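Local coordinates for ParM protein (Staphylococcus aureus, PDB 3JS6) that probably polymerises into actin-like filaments that drive plasmid segregation in Staphylococcus aureus, at residues 3-11 against 327-338. Numbering follows the deposited sequence.
Sequences NVYVMALDF and VRGYEKLGELLK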
ATOM      1  N   ASN A   3      -7.142 -19.461 -18.044  1.00 43.10           N
ATOM      2  CA  ASN A   3      -7.855 -18.218 -17.760  1.00 45.61           C
ATOM      3  C   ASN A   3      -7.300 -17.639 -16.436  1.00 42.09           C
ATOM      4  O   ASN A   3      -7.940 -17.756 -15.390  1.00 35.98           O
ATOM      5  CB  ASN A   3      -9.334 -18.570 -17.605  1.00 40.49           C
ATOM      6  CG  ASN A   3     -10.193 -17.378 -17.273  1.00 47.70           C
ATOM      7  OD1 ASN A   3     -11.300 -17.534 -16.737  1.00 50.50           O
ATOM      8  ND2 ASN A   3      -9.710 -16.182 -17.602  1.00 46.35           N
ATOM      9  N   VAL A   4      -6.129 -17.008 -16.482  1.00 36.28           N
ATOM     10  CA  VAL A   4      -5.506 -16.488 -15.261  1.00 31.47           C
ATOM     11  C   VAL A   4      -5.453 -14.958 -15.144  1.00 29.63           C
ATOM     12  O   VAL A   4      -5.078 -14.258 -16.076  1.00 28.77           O
ATOM     13  CB  VAL A   4      -4.093 -17.056 -15.126  1.00 29.88           C
ATOM     14  CG1 VAL A   4      -3.468 -16.613 -13.827  1.00 26.63           C
ATOM     15  CG2 VAL A   4      -4.130 -18.595 -15.221  1.00 33.58           C
ATOM     16  N   TYR A   5      -5.831 -14.455 -13.977  1.00 20.86           N
ATOM     17  CA  TYR A   5      -5.841 -13.016 -13.701  1.00 19.64           C
ATOM     18  C   TYR A   5      -4.731 -12.632 -12.738  1.00 23.87           C
ATOM     19  O   TYR A   5      -4.236 -13.473 -12.002  1.00 22.48           O
ATOM     20  CB  TYR A   5      -7.167 -12.617 -13.078  1.00 17.14           C
ATOM     21  CG  TYR A   5      -8.338 -12.812 -13.982  1.00 29.57           C
ATOM     22  CD1 TYR A   5      -9.195 -13.906 -13.823  1.00 29.75           C
ATOM     23  CD2 TYR A   5      -8.594 -11.915 -15.012  1.00 33.95           C
ATOM     24  CE1 TYR A   5     -10.278 -14.090 -14.672  1.00 32.53           C
ATOM     25  CE2 TYR A   5      -9.668 -12.095 -15.864  1.00 29.88           C
ATOM     26  CZ  TYR A   5     -10.506 -13.180 -15.690  1.00 29.82           C
ATOM     27  OH  TYR A   5     -11.568 -13.366 -16.557  1.00 36.05           O
ATOM     28  N   VAL A   6      -4.351 -11.356 -12.721  1.00 21.28           N
ATOM     29  CA  VAL A   6      -3.299 -10.931 -11.823  1.00 19.28           C
ATOM     30  C   VAL A   6      -3.869 -10.046 -10.716  1.00 22.13           C
ATOM     31  O   VAL A   6      -4.501  -9.037 -10.997  1.00 22.91           O
ATOM     32  CB  VAL A   6      -2.195 -10.161 -12.594  1.00 25.95           C
ATOM     33  CG1 VAL A   6      -1.219  -9.502 -11.620  1.00 24.75           C
ATOM     34  CG2 VAL A   6      -1.420 -11.142 -13.499  1.00 23.50           C
HETATM   35  N   MSE A   7      -3.683 -10.459  -9.469  1.00 19.09           N
HETATM   36  CA  MSE A   7      -4.140  -9.673  -8.319  1.00 16.96           C
HETATM   37  C   MSE A   7      -2.913  -9.009  -7.716  1.00 19.05           C
HETATM   38  O   MSE A   7      -1.939  -9.698  -7.402  1.00 23.16           O
HETATM   39  CB  MSE A   7      -4.749 -10.536  -7.225  1.00 19.94           C
HETATM   40  CG  MSE A   7      -6.136 -11.124  -7.494  1.00 24.11           C
HETATM   41 SE   MSE A   7      -6.742 -12.098  -5.869  1.00 29.27          SE
HETATM   42  CE  MSE A   7      -8.551 -12.455  -6.368  1.00 26.93           C
ATOM     43  N   ALA A   8      -2.967  -7.684  -7.547  1.00 18.60           N
ATOM     44  CA  ALA A   8      -1.872  -6.948  -6.946  1.00 14.71           C
ATOM     45  C   ALA A   8      -2.455  -6.397  -5.647  1.00 15.84           C
ATOM     46  O   ALA A   8      -3.519  -5.783  -5.652  1.00 19.64           O
ATOM     47  CB  ALA A   8      -1.423  -5.827  -7.834  1.00 19.68           C
ATOM     48  N   LEU A   9      -1.754  -6.641  -4.547  1.00 18.30           N
ATOM     49  CA  LEU A   9      -2.218  -6.234  -3.217  1.00 21.73           C
ATOM     50  C   LEU A   9      -1.118  -5.561  -2.439  1.00 20.43           C
ATOM     51  O   LEU A   9       0.041  -5.941  -2.548  1.00 22.27           O
ATOM     52  CB  LEU A   9      -2.685  -7.455  -2.434  1.00 20.73           C
ATOM     53  CG  LEU A   9      -4.049  -8.021  -2.839  1.00 20.89           C
ATOM     54  CD1 LEU A   9      -4.261  -9.425  -2.219  1.00 20.64           C
ATOM     55  CD2 LEU A   9      -5.147  -7.036  -2.360  1.00 19.36           C
ATOM     56  N   ASP A  10      -1.494  -4.571  -1.638  1.00 21.77           N
ATOM     57  CA  ASP A  10      -0.517  -3.829  -0.836  1.00 20.48           C
ATOM     58  C   ASP A  10      -1.133  -3.658   0.541  1.00 21.57           C
ATOM     59  O   ASP A  10      -2.031  -2.822   0.712  1.00 20.84           O
ATOM     60  CB  ASP A  10      -0.307  -2.465  -1.485  1.00 18.82           C
ATOM     61  CG  ASP A  10       0.710  -1.590  -0.733  1.00 26.79           C
ATOM     62  OD1 ASP A  10       1.284  -2.033   0.287  1.00 28.87           O
ATOM     63  OD2 ASP A  10       0.943  -0.452  -1.192  1.00 28.76           O
ATOM     64  N   PHE A  11      -0.685  -4.455   1.505  1.00 17.72           N
ATOM     65  CA  PHE A  11      -1.218  -4.382   2.861  1.00 24.36           C
ATOM     66  C   PHE A  11      -0.362  -3.418   3.673  1.00 29.63           C
ATOM     67  O   PHE A  11       0.496  -3.824   4.443  1.00 33.14           O
ATOM     68  CB  PHE A  11      -1.220  -5.766   3.505  1.00 25.85           C
ATOM     69  CG  PHE A  11      -2.084  -6.760   2.778  1.00 25.64           C
ATOM     70  CD1 PHE A  11      -1.542  -7.608   1.810  1.00 23.07           C
ATOM     71  CD2 PHE A  11      -3.451  -6.816   3.033  1.00 22.49           C
ATOM     72  CE1 PHE A  11      -2.359  -8.504   1.100  1.00 21.66           C
ATOM     73  CE2 PHE A  11      -4.282  -7.711   2.325  1.00 26.01           C
ATOM     74  CZ  PHE A  11      -3.727  -8.551   1.358  1.00 19.49           C
ATOM     75  N   VAL A 327       1.099  -1.095  -5.792  1.00 20.55           N
ATOM     76  CA  VAL A 327       0.280  -2.070  -6.494  1.00 24.56           C
ATOM     77  C   VAL A 327       0.540  -2.100  -8.003  1.00 21.61           C
ATOM     78  O   VAL A 327       0.560  -3.174  -8.596  1.00 21.49           O
ATOM     79  CB  VAL A 327      -1.211  -1.811  -6.191  1.00 32.87           C
ATOM     80  CG1 VAL A 327      -2.082  -2.464  -7.223  1.00 47.98           C
ATOM     81  CG2 VAL A 327      -1.541  -2.375  -4.818  1.00 37.41           C
ATOM     82  N   ARG A 328       0.716  -0.937  -8.632  1.00 19.78           N
ATOM     83  CA  ARG A 328       0.985  -0.913 -10.066  1.00 18.53           C
ATOM     84  C   ARG A 328       2.324  -1.581 -10.310  1.00 21.08           C
ATOM     85  O   ARG A 328       2.513  -2.207 -11.341  1.00 21.30           O
ATOM     86  CB  ARG A 328       1.028   0.524 -10.637  1.00 16.28           C
ATOM     87  CG  ARG A 328      -0.345   1.274 -10.642  1.00 26.19           C
ATOM     88  CD  ARG A 328      -0.280   2.599 -11.417  1.00 32.81           C
ATOM     89  NE  ARG A 328       0.647   3.567 -10.839  1.00 37.69           N
ATOM     90  CZ  ARG A 328       0.361   4.512  -9.949  1.00 33.26           C
ATOM     91  NH1 ARG A 328      -0.865   4.682  -9.483  1.00 28.24           N
ATOM     92  NH2 ARG A 328       1.335   5.284  -9.505  1.00 28.82           N
ATOM     93  N   GLY A 329       3.259  -1.450  -9.367  1.00 18.05           N
ATOM     94  CA  GLY A 329       4.555  -2.085  -9.548  1.00 19.53           C
ATOM     95  C   GLY A 329       4.451  -3.592  -9.374  1.00 20.66           C
ATOM     96  O   GLY A 329       5.020  -4.357 -10.163  1.00 22.32           O
ATOM     97  N   TYR A 330       3.739  -4.030  -8.340  1.00 21.37           N
ATOM     98  CA  TYR A 330       3.572  -5.465  -8.083  1.00 17.31           C
ATOM     99  C   TYR A 330       2.825  -6.106  -9.253  1.00 20.78           C
ATOM    100  O   TYR A 330       3.119  -7.239  -9.637  1.00 22.37           O
ATOM    101  CB  TYR A 330       2.751  -5.730  -6.808  1.00 22.46           C
ATOM    102  CG  TYR A 330       3.292  -5.121  -5.529  1.00 19.30           C
ATOM    103  CD1 TYR A 330       2.432  -4.856  -4.458  1.00 21.22           C
ATOM    104  CD2 TYR A 330       4.654  -4.832  -5.378  1.00 15.82           C
ATOM    105  CE1 TYR A 330       2.897  -4.322  -3.255  1.00 15.28           C
ATOM    106  CE2 TYR A 330       5.139  -4.292  -4.174  1.00 24.08           C
ATOM    107  CZ  TYR A 330       4.250  -4.044  -3.120  1.00 26.86           C
ATOM    108  OH  TYR A 330       4.700  -3.529  -1.921  1.00 25.96           O
ATOM    109  N   GLU A 331       1.858  -5.384  -9.818  1.00 20.27           N
ATOM    110  CA  GLU A 331       1.079  -5.933 -10.938  1.00 19.30           C
ATOM    111  C   GLU A 331       1.970  -6.324 -12.120  1.00 24.23           C
ATOM    112  O   GLU A 331       1.750  -7.360 -12.752  1.00 23.01           O
ATOM    113  CB  GLU A 331       0.026  -4.937 -11.386  1.00 23.55           C
ATOM    114  CG  GLU A 331      -0.790  -5.397 -12.571  1.00 22.21           C
ATOM    115  CD  GLU A 331      -1.924  -4.435 -12.884  1.00 32.95           C
ATOM    116  OE1 GLU A 331      -1.645  -3.233 -13.089  1.00 39.89           O
ATOM    117  OE2 GLU A 331      -3.094  -4.882 -12.925  1.00 31.44           O
ATOM    118  N   LYS A 332       2.979  -5.510 -12.411  1.00 19.55           N
ATOM    119  CA  LYS A 332       3.898  -5.829 -13.508  1.00 22.92           C
ATOM    120  C   LYS A 332       4.630  -7.162 -13.255  1.00 24.67           C
ATOM    121  O   LYS A 332       4.794  -7.970 -14.168  1.00 23.35           O
ATOM    122  CB  LYS A 332       4.885  -4.677 -13.715  1.00 20.10           C
ATOM    123  CG  LYS A 332       4.184  -3.409 -14.212  1.00 23.09           C
ATOM    124  CD  LYS A 332       5.097  -2.192 -14.138  1.00 25.19           C
ATOM    125  CE  LYS A 332       4.369  -0.938 -14.591  1.00 24.70           C
ATOM    126  NZ  LYS A 332       5.304   0.232 -14.613  1.00 27.58           N
ATOM    127  N   LEU A 333       5.062  -7.393 -12.024  1.00 20.89           N
ATOM    128  CA  LEU A 333       5.740  -8.641 -11.678  1.00 18.69           C
ATOM    129  C   LEU A 333       4.725  -9.785 -11.752  1.00 24.11           C
ATOM    130  O   LEU A 333       5.068 -10.923 -12.096  1.00 23.98           O
ATOM    131  CB  LEU A 333       6.322  -8.563 -10.251  1.00 25.89           C
ATOM    132  CG  LEU A 333       7.475  -7.569 -10.020  1.00 17.97           C
ATOM    133  CD1 LEU A 333       7.903  -7.604  -8.559  1.00 25.46           C
ATOM    134  CD2 LEU A 333       8.667  -7.948 -10.921  1.00 24.47           C
ATOM    135  N   GLY A 334       3.476  -9.477 -11.413  1.00 22.96           N
ATOM    136  CA  GLY A 334       2.425 -10.481 -11.463  1.00 18.64           C
ATOM    137  C   GLY A 334       2.186 -10.935 -12.903  1.00 23.35           C
ATOM    138  O   GLY A 334       1.913 -12.116 -13.137  1.00 20.83           O
ATOM    139  N   GLU A 335       2.280 -10.004 -13.857  1.00 21.35           N
ATOM    140  CA  GLU A 335       2.077 -10.318 -15.276  1.00 28.53           C
ATOM    141  C   GLU A 335       3.140 -11.299 -15.737  1.00 29.15           C
ATOM    142  O   GLU A 335       2.854 -12.237 -16.499  1.00 25.58           O
ATOM    143  CB  GLU A 335       2.172  -9.057 -16.135  1.00 27.43           C
ATOM    144  CG  GLU A 335       1.024  -8.058 -15.952  1.00 39.58           C
ATOM    145  CD  GLU A 335      -0.302  -8.562 -16.505  1.00 58.82           C
ATOM    146  OE1 GLU A 335      -1.308  -7.827 -16.390  1.00 64.29           O
ATOM    147  OE2 GLU A 335      -0.344  -9.687 -17.054  1.00 65.69           O
ATOM    148  N   LEU A 336       4.369 -11.063 -15.281  1.00 26.05           N
ATOM    149  CA  LEU A 336       5.482 -11.935 -15.627  1.00 22.96           C
ATOM    150  C   LEU A 336       5.270 -13.285 -14.977  1.00 27.35           C
ATOM    151  O   LEU A 336       5.564 -14.323 -15.574  1.00 22.99           O
ATOM    152  CB  LEU A 336       6.801 -11.337 -15.155  1.00 28.24           C
ATOM    153  CG  LEU A 336       7.240 -10.082 -15.919  1.00 23.40           C
ATOM    154  CD1 LEU A 336       8.615  -9.687 -15.436  1.00 25.65           C
ATOM    155  CD2 LEU A 336       7.274 -10.351 -17.418  1.00 27.86           C
ATOM    156  N   LEU A 337       4.753 -13.290 -13.749  1.00 23.29           N
ATOM    157  CA  LEU A 337       4.510 -14.575 -13.087  1.00 26.51           C
ATOM    158  C   LEU A 337       3.384 -15.320 -13.825  1.00 20.88           C
ATOM    159  O   LEU A 337       3.397 -16.559 -13.935  1.00 29.86           O
ATOM    160  CB  LEU A 337       4.126 -14.371 -11.614  1.00 35.32           C
ATOM    161  CG  LEU A 337       3.990 -15.655 -10.786  1.00 36.07           C
ATOM    162  CD1 LEU A 337       5.323 -16.401 -10.764  1.00 38.93           C
ATOM    163  CD2 LEU A 337       3.557 -15.313  -9.387  1.00 33.79           C
ATOM    164  N   LYS A 338       2.415 -14.570 -14.330  1.00 20.50           N
ATOM    165  CA  LYS A 338       1.299 -15.153 -15.067  1.00 31.39           C
ATOM    166  C   LYS A 338       1.814 -15.831 -16.347  1.00 35.61           C
ATOM    167  O   LYS A 338       1.342 -16.900 -16.731  1.00 28.07           O
ATOM    168  CB  LYS A 338       0.281 -14.073 -15.430  1.00 32.46           C
ATOM    169  CG  LYS A 338      -0.776 -14.513 -16.441  1.00 31.94           C
ATOM    170  CD  LYS A 338      -1.747 -13.387 -16.725  1.00 30.54           C
ATOM    171  CE  LYS A 338      -2.633 -13.709 -17.913  1.00 39.43           C
ATOM    172  NZ  LYS A 338      -3.646 -12.656 -18.132  1.00 49.35           N
TER
HETATM  173  O   HOH W   1      -4.439  -7.295 -12.990  1.00 24.71           O
HETATM  174  O   HOH W   2       0.028   0.556  -3.574  1.00 22.53           O
HETATM  175  O   HOH W   3       3.097  -3.780   0.204  1.00 34.07           O
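A chi1 of 170° swings Val6 CG1 across from the backbone N, so that the side chain straddles the helix backbone at Gly334: CG1 sits 3.8 Å from Gly334 CA, while CG2, beside the Val6 N, rests over the Gly334 carbonyl. With no side chain on Gly334, Val6 CG1 lies directly against its CA. Val327, at a chi1 of 161°, divides its methyls between two strand residues. CG1 presses on Ala8 CB at 3.5 Å, tighter than usual van der Waals contact, and CG2 meets Asp10 CB at 3.6 Å. Beside it, the Tyr330 ring turns its edge to a backbone carbonyl, CD1 lying 3.2 Å from Leu9 O near the ring plane; that oxygen also accepts a hydrogen bond from Thr118.

Polar links flank these apolar contacts. The extended chain of Lys338 runs along Val6 CG2 and ends in a weak hydrogen bond from NZ to Val4 O (3.0 Å). One water donates to both Val6 O and Glu331 OE2, while Glu331 OE1 forms a salt bridge with Lys19 of the adjoining strand. Asp10 OD1 receives a water that also pairs with Tyr330 OH; a second water accepts from Val327 N and lies in hydrogen-bonding reach of OD2.

Strand and helix axes approach to 7.1 Å at 143°, roughly antiparallel. Helix 90-104 packs against Met7 (present as selenomethionine) and Leu9, whose CB atoms point away from helix 325-342. The C-terminal helix thus returns to cover the N-terminal domain's sheet on the face opposite helix 90-104, as in actin and other members of the actin-like ATPase fold.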